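Long-range contacts in microtubule-associated protein 1A/1B, light chain 3, putative (PDB 3H9D), which is a ubiquitin-like protein of the ATG8 family that probably acts in autophagy, where such proteins become attached to phosphatidylethanolamine in membranes: residues E26-R31 and K51-S56; I34-V39 and M110-E115; Q62-L67 and L79-N84. One frame throughout, in Å; residues are numbered along the deposited sequence.

Contact 1. Residues E26-R31 and K51-S56; sequences ERHPDR and KFLVPS
Leu53 meets two residues of the other segment, His28 and Arg31. Its CD2 comes within 4.1 Å of His28 CD2, the two side chains crossing at a slant, while its CB lies against Arg31 CD. Its carbonyl takes the one side-chain hydrogen bond between the segments: Arg31 NH1 donates to Leu53 O over 3.0 Å, nearly straight at 163°, and the oxygen sits at the edge of the guanidinium in its plane. The Arg31 chain bends at chi2 (-141°), which sets CD against Leu53 O at 3.3 Å. Val54 points away from the other segment, and its side chain packs on Phe63 of helix 60-71, but its carbonyl oxygen accepts a CA-H contact from Arg31 CA at 3.3 Å. In this ubiquitin-like fold a type I turn from His28 to Arg31 leads from helix 14-27 into strand 31-38, which pairs antiparallel with strand 51-55. Pro55 stands opposite Arg31 as a non-hydrogen-bonded pair. Both side chains point the same way, and Pro55 CG covers one face of the guanidinium near its rim, 3.9 Å from Arg31 NH1. Ser56 N donates in the carbonyl plane to Asp30 O at 3.1 Å. Ser56 CB rests against the same oxygen.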
loop_
_atom_site.group_PDB
_atom_site.type_symbol
_atom_site.label_atom_id
_atom_site.label_comp_id
_atom_site.label_asym_id
_atom_site.label_seq_id
_atom_site.Cartn_x
_atom_site.Cartn_y
_atom_site.Cartn_z
ATOM N N GLU A 26 20.606 11.525 5.601
ATOM C CA GLU A 26 21.185 12.841 5.857
ATOM C C GLU A 26 21.874 12.868 7.224
ATOM O O GLU A 26 22.981 13.391 7.349
ATOM C CB GLU A 26 20.101 13.921 5.746
ATOM C CG GLU A 26 20.548 15.351 6.036
ATOM C CD GLU A 26 20.183 15.811 7.442
ATOM O OE1 GLU A 26 21.084 16.297 8.158
ATOM O OE2 GLU A 26 18.997 15.690 7.828
ATOM N N ARG A 27 21.223 12.288 8.232
ATOM C CA ARG A 27 21.765 12.214 9.593
ATOM C C ARG A 27 22.812 11.107 9.719
ATOM O O ARG A 27 23.847 11.285 10.371
ATOM C CB ARG A 27 20.636 11.988 10.600
ATOM C CG ARG A 27 21.004 12.305 12.035
ATOM C CD ARG A 27 19.788 12.758 12.830
ATOM N NE ARG A 27 19.158 11.682 13.599
ATOM C CZ ARG A 27 18.131 10.938 13.187
ATOM N NH1 ARG A 27 17.594 11.116 11.985
ATOM N NH2 ARG A 27 17.640 10.000 13.985
ATOM N N HIS A 28 22.522 9.965 9.099
ATOM C CA HIS A 28 23.442 8.835 9.044
ATOM C C HIS A 28 23.776 8.519 7.587
ATOM O O HIS A 28 23.216 7.578 7.014
ATOM C CB HIS A 28 22.831 7.606 9.719
ATOM C CG HIS A 28 22.363 7.849 11.121
ATOM N ND1 HIS A 28 23.176 7.662 12.218
ATOM C CD2 HIS A 28 21.162 8.243 11.605
ATOM C CE1 HIS A 28 22.498 7.942 13.318
ATOM N NE2 HIS A 28 21.273 8.293 12.974
ATOM N N PRO A 29 24.707 9.297 6.986
ATOM C CA PRO A 29 25.047 9.172 5.565
ATOM C C PRO A 29 25.732 7.842 5.223
ATOM O O PRO A 29 25.724 7.419 4.060
ATOM C CB PRO A 29 26.008 10.346 5.334
ATOM C CG PRO A 29 26.610 10.601 6.660
ATOM C CD PRO A 29 25.523 10.334 7.649
ATOM N N ASP A 30 26.309 7.195 6.234
ATOM C CA ASP A 30 26.978 5.909 6.048
ATOM C C ASP A 30 26.015 4.711 5.993
ATOM O O ASP A 30 26.448 3.569 5.802
ATOM C CB ASP A 30 28.075 5.700 7.114
ATOM C CG ASP A 30 27.564 5.853 8.559
ATOM O OD1 ASP A 30 28.085 5.136 9.439
ATOM O OD2 ASP A 30 26.668 6.689 8.831
ATOM N N ARG A 31 24.713 4.978 6.135
ATOM C CA ARG A 31 23.699 3.915 6.267
ATOM C C ARG A 31 22.643 3.887 5.162
ATOM O O ARG A 31 22.478 4.850 4.396
ATOM C CB ARG A 31 23.021 3.963 7.642
ATOM C CG ARG A 31 23.993 4.118 8.783
ATOM C CD ARG A 31 23.610 3.310 9.987
ATOM N NE ARG A 31 24.776 3.152 10.847
ATOM C CZ ARG A 31 24.993 2.123 11.656
ATOM N NH1 ARG A 31 24.124 1.125 11.729
ATOM N NH2 ARG A 31 26.103 2.086 12.381
ATOM N N LYS A 51 12.400 -1.496 10.576
ATOM C CA LYS A 51 13.249 -0.535 9.893
ATOM C C LYS A 51 14.706 -0.697 10.332
ATOM O O LYS A 51 15.025 -0.677 11.525
ATOM C CB LYS A 51 12.758 0.881 10.165
ATOM C CG LYS A 51 13.102 1.904 9.096
ATOM C CD LYS A 51 12.636 3.295 9.497
ATOM C CE LYS A 51 11.275 3.258 10.163
ATOM N NZ LYS A 51 11.009 4.515 10.921
ATOM N N PHE A 52 15.581 -0.875 9.353
ATOM C CA PHE A 52 17.006 -1.034 9.610
ATOM C C PHE A 52 17.785 0.063 8.946
ATOM O O PHE A 52 17.528 0.419 7.806
ATOM C CB PHE A 52 17.505 -2.399 9.140
ATOM C CG PHE A 52 17.016 -3.528 9.985
ATOM C CD1 PHE A 52 15.772 -4.117 9.728
ATOM C CD2 PHE A 52 17.779 -3.982 11.060
ATOM C CE1 PHE A 52 15.295 -5.151 10.523
ATOM C CE2 PHE A 52 17.322 -5.023 11.864
ATOM C CZ PHE A 52 16.076 -5.612 11.600
ATOM N N LEU A 53 18.721 0.618 9.699
ATOM C CA LEU A 53 19.660 1.584 9.182
ATOM C C LEU A 53 20.948 0.789 9.051
ATOM O O LEU A 53 21.665 0.587 10.025
ATOM C CB LEU A 53 19.785 2.756 10.160
ATOM C CG LEU A 53 18.677 3.829 10.178
ATOM C CD1 LEU A 53 17.228 3.295 10.264
ATOM C CD2 LEU A 53 18.935 4.804 11.298
ATOM N N VAL A 54 21.202 0.314 7.832
ATOM C CA VAL A 54 22.183 -0.738 7.559
ATOM C C VAL A 54 23.487 -0.138 7.032
ATOM O O VAL A 54 23.466 0.597 6.036
ATOM C CB VAL A 54 21.610 -1.786 6.530
ATOM C CG1 VAL A 54 22.644 -2.862 6.162
ATOM C CG2 VAL A 54 20.337 -2.426 7.063
ATOM N N PRO A 55 24.623 -0.450 7.699
ATOM C CA PRO A 55 25.939 -0.014 7.217
ATOM C C PRO A 55 26.097 -0.369 5.743
ATOM O O PRO A 55 25.930 -1.530 5.367
ATOM C CB PRO A 55 26.914 -0.829 8.069
ATOM C CG PRO A 55 26.180 -1.111 9.330
ATOM C CD PRO A 55 24.722 -1.233 8.946
ATOM N N SER A 56 26.398 0.627 4.919
ATOM C CA SER A 56 26.432 0.460 3.460
ATOM C C SER A 56 27.572 -0.431 2.952
ATOM O O SER A 56 27.701 -0.657 1.745
ATOM C CB SER A 56 26.508 1.831 2.795
ATOM O OG SER A 56 26.162 1.749 1.423
#

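Contact 2. Residues I34-V39 and M110-E115; sequences IICEKV and MKYSGE
Lys111 pairs with Glu37 where strand 108-113 runs parallel to strand 31-38, the central parallel pair of the ubiquitin-like beta-grasp sheet. Cys36, Glu37 and Lys38 face Met110, Lys111 and Tyr112 in turn. Four backbone hydrogen bonds join the strands, from Met110 N to Ile35 O at one end to Val39 N and Tyr112 O at the other. Lys111 CB starts 3.6 Å from Val39 CG2 and equally close to Glu37 O. The chain bends at chi2 (-105°) and again at chi3, turning back over the neighbouring strand: CD lies near the carbonyl oxygens of Glu37 and Lys38, and CE rests on Glu37 O and Glu37 CB. At the tip, NZ donates to Lys38 O at 3.1 Å from above the carbonyl plane, and a water bridges the same two atoms. The Glu37 carboxylate stays beyond salt-bridge range, OE2 being 4.4 Å from Lys111 NZ; it turns instead to Ser6 OG and Tyr8 N, and reaches Met110 O through a second water. On the face of Cys36, Met110 and Tyr112, where Phe63 and Leu67 of helix 60-71 pack, the Tyr112 ring lies across the other strand, its OH bonded to Gly45 O. Cys36 SG touches Tyr112 CD2 obliquely at 3.9 Å. Over one ring face, Lys38 CA makes a CH-pi contact, 3.8 Å from the Tyr112 centroid and 18° off the normal.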
loop_
_atom_site.group_PDB
_atom_site.type_symbol
_atom_site.label_atom_id
_atom_site.label_comp_id
_atom_site.label_asym_id
_atom_site.label_seq_id
_atom_site.Cartn_x
_atom_site.Cartn_y
_atom_site.Cartn_z
ATOM N N ILE A 34 16.297 0.434 5.371
ATOM C CA ILE A 34 15.755 -0.852 4.964
ATOM C C ILE A 34 14.458 -1.162 5.722
ATOM O O ILE A 34 14.379 -0.980 6.942
ATOM C CB ILE A 34 16.837 -1.988 5.140
ATOM C CG1 ILE A 34 17.662 -2.161 3.861
ATOM C CG2 ILE A 34 16.224 -3.327 5.511
ATOM C CD1 ILE A 34 18.763 -1.133 3.676
ATOM N N ILE A 35 13.438 -1.597 4.984
ATOM C CA ILE A 35 12.214 -2.158 5.594
ATOM C C ILE A 35 12.271 -3.685 5.462
ATOM O O ILE A 35 12.470 -4.208 4.373
ATOM C CB ILE A 35 10.896 -1.590 4.950
ATOM C CG1 ILE A 35 10.843 -0.060 5.024
ATOM C CG2 ILE A 35 9.621 -2.210 5.587
ATOM C CD1 ILE A 35 10.814 0.499 6.430
ATOM N N CYS A 36 12.092 -4.392 6.571
ATOM C CA CYS A 36 12.276 -5.841 6.584
ATOM C C CYS A 36 11.070 -6.549 7.179
ATOM O O CYS A 36 10.842 -6.492 8.397
ATOM C CB CYS A 36 13.549 -6.193 7.363
ATOM S SG CYS A 36 14.415 -7.636 6.744
ATOM N N GLU A 37 10.299 -7.227 6.322
ATOM C CA GLU A 37 9.043 -7.848 6.761
ATOM C C GLU A 37 8.966 -9.339 6.437
ATOM O O GLU A 37 9.580 -9.789 5.497
ATOM C CB GLU A 37 7.852 -7.085 6.164
ATOM C CG GLU A 37 7.792 -5.605 6.578
ATOM C CD GLU A 37 6.724 -4.838 5.820
ATOM O OE1 GLU A 37 5.628 -4.626 6.379
ATOM O OE2 GLU A 37 6.970 -4.475 4.658
ATOM N N LYS A 38 8.231 -10.117 7.230
ATOM C CA LYS A 38 8.148 -11.553 6.965
ATOM C C LYS A 38 7.419 -11.856 5.659
ATOM O O LYS A 38 6.399 -11.227 5.351
ATOM C CB LYS A 38 7.525 -12.340 8.136
ATOM C CG LYS A 38 6.039 -12.185 8.297
ATOM C CD LYS A 38 5.447 -13.197 9.251
ATOM C CE LYS A 38 5.011 -14.464 8.531
ATOM N NZ LYS A 38 4.408 -15.422 9.488
ATOM N N VAL A 39 7.957 -12.810 4.897
ATOM C CA VAL A 39 7.214 -13.460 3.814
ATOM C C VAL A 39 5.887 -13.981 4.378
ATOM O O VAL A 39 5.879 -14.729 5.358
ATOM C CB VAL A 39 8.030 -14.635 3.190
ATOM C CG1 VAL A 39 7.159 -15.503 2.267
ATOM C CG2 VAL A 39 9.259 -14.113 2.442
ATOM N N MET A 110 12.494 -5.367 1.918
ATOM C CA MET A 110 12.981 -6.738 1.883
ATOM C C MET A 110 11.998 -7.620 2.596
ATOM O O MET A 110 11.290 -7.152 3.478
ATOM C CB MET A 110 14.351 -6.853 2.555
ATOM C CG MET A 110 15.398 -5.913 1.998
ATOM S SD MET A 110 16.991 -6.140 2.792
ATOM C CE MET A 110 17.450 -7.761 2.177
ATOM N N LYS A 111 11.939 -8.884 2.188
ATOM C CA LYS A 111 11.204 -9.916 2.913
ATOM C C LYS A 111 12.206 -10.931 3.427
ATOM O O LYS A 111 13.297 -11.066 2.882
ATOM C CB LYS A 111 10.189 -10.619 2.003
ATOM C CG LYS A 111 9.234 -9.705 1.252
ATOM C CD LYS A 111 7.840 -9.721 1.849
ATOM C CE LYS A 111 7.670 -8.657 2.922
ATOM N NZ LYS A 111 6.325 -8.726 3.547
ATOM N N TYR A 112 11.832 -11.649 4.476
ATOM C CA TYR A 112 12.670 -12.712 5.018
ATOM C C TYR A 112 11.841 -13.960 5.295
ATOM O O TYR A 112 10.644 -13.881 5.596
ATOM C CB TYR A 112 13.419 -12.254 6.297
ATOM C CG TYR A 112 12.500 -11.854 7.437
ATOM C CD1 TYR A 112 12.102 -12.788 8.392
ATOM C CD2 TYR A 112 12.017 -10.548 7.554
ATOM C CE1 TYR A 112 11.249 -12.442 9.419
ATOM C CE2 TYR A 112 11.166 -10.191 8.602
ATOM C CZ TYR A 112 10.783 -11.150 9.512
ATOM O OH TYR A 112 9.948 -10.835 10.538
ATOM N N SER A 113 12.493 -15.113 5.195
ATOM C CA SER A 113 11.842 -16.380 5.473
ATOM C C SER A 113 12.863 -17.383 5.971
ATOM O O SER A 113 14.013 -17.371 5.533
ATOM C CB SER A 113 11.162 -16.922 4.207
ATOM O OG SER A 113 10.572 -18.182 4.455
ATOM N N GLY A 114 12.428 -18.260 6.874
ATOM C CA GLY A 114 13.186 -19.453 7.224
ATOM C C GLY A 114 12.812 -20.556 6.249
ATOM O O GLY A 114 12.273 -20.282 5.177
ATOM N N GLU A 115 13.081 -21.800 6.632
ATOM C CA GLU A 115 12.845 -22.948 5.763
ATOM C C GLU A 115 11.404 -23.453 5.836
ATOM O O GLU A 115 10.960 -24.163 4.947
ATOM C CB GLU A 115 13.845 -24.078 6.053
ATOM C CG GLU A 115 15.303 -23.632 5.964
ATOM C CD GLU A 115 16.295 -24.766 6.170
ATOM O OE1 GLU A 115 16.890 -24.864 7.273
ATOM O OE2 GLU A 115 16.486 -25.554 5.220
HETATM O O HOH W 1 9.169 -5.319 3.173
HETATM O O HOH W 2 4.924 -9.135 6.195
#

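Contact 3. Residues Q62-L67 and L79-N84; sequences QFVSVL and LFVYTN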
loop_
_atom_site.group_PDB
_atom_site.type_symbol
_atom_site.label_atom_id
_atom_site.label_comp_id
_atom_site.label_asym_id
_atom_site.label_seq_id
_atom_site.Cartn_x
_atom_site.Cartn_y
_atom_site.Cartn_z
ATOM N N GLN A 62 25.942 -10.626 5.505
ATOM C CA GLN A 62 26.141 -9.954 6.789
ATOM C C GLN A 62 24.852 -9.367 7.364
ATOM O O GLN A 62 24.597 -9.513 8.561
ATOM C CB GLN A 62 27.202 -8.861 6.669
ATOM C CG GLN A 62 28.625 -9.377 6.600
ATOM C CD GLN A 62 29.584 -8.321 6.098
ATOM O OE1 GLN A 62 29.517 -7.910 4.941
ATOM N NE2 GLN A 62 30.484 -7.877 6.968
ATOM N N PHE A 63 24.054 -8.692 6.530
ATOM C CA PHE A 63 22.746 -8.180 6.986
ATOM C C PHE A 63 21.866 -9.315 7.518
ATOM O O PHE A 63 21.187 -9.155 8.526
ATOM C CB PHE A 63 22.005 -7.376 5.905
ATOM C CG PHE A 63 20.571 -7.036 6.281
ATOM C CD1 PHE A 63 20.297 -6.179 7.358
ATOM C CD2 PHE A 63 19.495 -7.594 5.577
ATOM C CE1 PHE A 63 18.975 -5.878 7.729
ATOM C CE2 PHE A 63 18.163 -7.294 5.935
ATOM C CZ PHE A 63 17.905 -6.435 7.019
ATOM N N VAL A 64 21.916 -10.462 6.847
ATOM C CA VAL A 64 21.204 -11.662 7.273
ATOM C C VAL A 64 21.606 -12.098 8.674
ATOM O O VAL A 64 20.743 -12.404 9.502
ATOM C CB VAL A 64 21.395 -12.815 6.245
ATOM C CG1 VAL A 64 20.925 -14.164 6.809
ATOM C CG2 VAL A 64 20.664 -12.473 4.959
ATOM N N SER A 65 22.914 -12.125 8.938
ATOM C CA SER A 65 23.426 -12.411 10.280
ATOM C C SER A 65 22.870 -11.441 11.331
ATOM O O SER A 65 22.509 -11.865 12.432
ATOM C CB SER A 65 24.962 -12.407 10.291
ATOM O OG SER A 65 25.489 -13.648 9.833
ATOM N N VAL A 66 22.804 -10.152 10.975
ATOM C CA VAL A 66 22.223 -9.097 11.827
ATOM C C VAL A 66 20.715 -9.290 12.040
ATOM O O VAL A 66 20.218 -9.182 13.164
ATOM C CB VAL A 66 22.468 -7.677 11.234
ATOM C CG1 VAL A 66 21.736 -6.609 12.036
ATOM C CG2 VAL A 66 23.959 -7.364 11.163
ATOM N N LEU A 67 20.002 -9.565 10.949
ATOM C CA LEU A 67 18.576 -9.891 10.978
ATOM C C LEU A 67 18.278 -11.125 11.838
ATOM O O LEU A 67 17.277 -11.155 12.558
ATOM C CB LEU A 67 18.079 -10.100 9.545
ATOM C CG LEU A 67 16.624 -10.483 9.256
ATOM C CD1 LEU A 67 15.646 -9.421 9.752
ATOM C CD2 LEU A 67 16.474 -10.697 7.770
ATOM N N LEU A 79 18.088 -18.806 6.811
ATOM C CA LEU A 79 17.300 -17.593 6.748
ATOM C C LEU A 79 17.522 -16.986 5.378
ATOM O O LEU A 79 18.667 -16.727 4.986
ATOM C CB LEU A 79 17.734 -16.609 7.844
ATOM C CG LEU A 79 17.074 -15.227 7.986
ATOM C CD1 LEU A 79 15.541 -15.323 8.154
ATOM C CD2 LEU A 79 17.710 -14.471 9.163
ATOM N N PHE A 80 16.432 -16.767 4.646
ATOM C CA PHE A 80 16.519 -16.202 3.301
ATOM C C PHE A 80 15.974 -14.775 3.260
ATOM O O PHE A 80 15.092 -14.424 4.040
ATOM C CB PHE A 80 15.786 -17.105 2.290
ATOM C CG PHE A 80 16.234 -18.548 2.331
ATOM C CD1 PHE A 80 15.515 -19.490 3.054
ATOM C CD2 PHE A 80 17.375 -18.958 1.651
ATOM C CE1 PHE A 80 15.928 -20.813 3.108
ATOM C CE2 PHE A 80 17.799 -20.290 1.693
ATOM C CZ PHE A 80 17.076 -21.211 2.421
ATOM N N VAL A 81 16.508 -13.953 2.361
ATOM C CA VAL A 81 15.958 -12.613 2.143
ATOM C C VAL A 81 15.648 -12.344 0.677
ATOM O O VAL A 81 16.258 -12.920 -0.212
ATOM C CB VAL A 81 16.820 -11.464 2.765
ATOM C CG1 VAL A 81 16.786 -11.537 4.297
ATOM C CG2 VAL A 81 18.258 -11.473 2.221
ATOM N N TYR A 82 14.674 -11.470 0.446
ATOM C CA TYR A 82 14.087 -11.281 -0.871
ATOM C C TYR A 82 13.934 -9.791 -1.145
ATOM O O TYR A 82 13.616 -9.025 -0.238
ATOM C CB TYR A 82 12.711 -11.979 -0.936
ATOM C CG TYR A 82 12.725 -13.449 -0.544
ATOM C CD1 TYR A 82 12.802 -14.447 -1.514
ATOM C CD2 TYR A 82 12.660 -13.844 0.795
ATOM C CE1 TYR A 82 12.816 -15.802 -1.160
ATOM C CE2 TYR A 82 12.677 -15.197 1.158
ATOM C CZ TYR A 82 12.755 -16.165 0.174
ATOM O OH TYR A 82 12.778 -17.499 0.516
ATOM N N THR A 83 14.220 -9.382 -2.378
ATOM C CA THR A 83 13.758 -8.101 -2.897
ATOM C C THR A 83 13.128 -8.403 -4.245
ATOM O O THR A 83 13.550 -9.341 -4.922
ATOM C CB THR A 83 14.871 -7.033 -3.115
ATOM O OG1 THR A 83 15.996 -7.261 -2.256
ATOM C CG2 THR A 83 14.308 -5.656 -2.835
ATOM N N ASN A 84 12.121 -7.617 -4.625
ATOM C CA ASN A 84 11.410 -7.809 -5.892
ATOM C C ASN A 84 11.066 -9.281 -6.149
ATOM O O ASN A 84 11.265 -9.791 -7.253
ATOM C CB ASN A 84 12.217 -7.215 -7.058
ATOM C CG ASN A 84 11.389 -7.041 -8.321
ATOM O OD1 ASN A 84 10.199 -6.713 -8.261
ATOM N ND2 ASN A 84 12.017 -7.265 -9.476
#
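With CG1 anti to the backbone N (chi1 167°), Val64 spreads its two methyls toward the other segment, CG1 at Leu79 and CG2 at Val81. Leu79 points toward the helix and has CG anti to its backbone N (chi1 179°). Its CD2 methyl fits between two helical residues, touching Val64 CG1 and Leu67 CG and lying 3.7 Å from Val64 O. Val64 and Leu79 run antiparallel alongside one another, whereas Leu67 lies at roughly a right angle to Leu79. Val81 closes the group from the strand side: its CG2 meets Val64 CG2 at 3.8 Å, and its CG1 packs against Leu67 CD2 at 3.6 Å. Val64 and Leu67, three residues apart, thus form one apolar side of the helix against Leu79 and Val81, two apart on the other segment. No hydrogen bond crosses between the segments, and the contact is van der Waals packing, almost all of it between aliphatic groups. Leu67 continues it to Cys36 and Tyr112, and Val81 to Met110 and Tyr112, on the neighbouring strands. Helix 60-71 packed on the mixed sheet in this way closes the hydrophobic core characteristic of the beta-grasp, or ubiquitin, fold.

Overall arrangement
All three contacts reach one mixed sheet; contact 1 adds the turn after helix 14-27 and contact 3 adds helix 60-71. Contacts 2 and 3 are buried, their centres about 7 Å apart, whereas contact 1 lies at the surface. Strand 31-38 serves contacts 1 and 2, pairing antiparallel with 51-55 on one side and parallel with 108-113 on the other; Phe52 N of contact 1 probably bonds to Ile34 O of contact 2. Contact 3 joins the next strand, 80-83, to helix 60-71, and Met110 SD of contact 2 packs on Phe63 of that helix. Chemistry follows position: an arginine and a carbonyl at the sheet's edge, backbone pairing with a lysine and waters at its centre, and aliphatic packing beneath the helix.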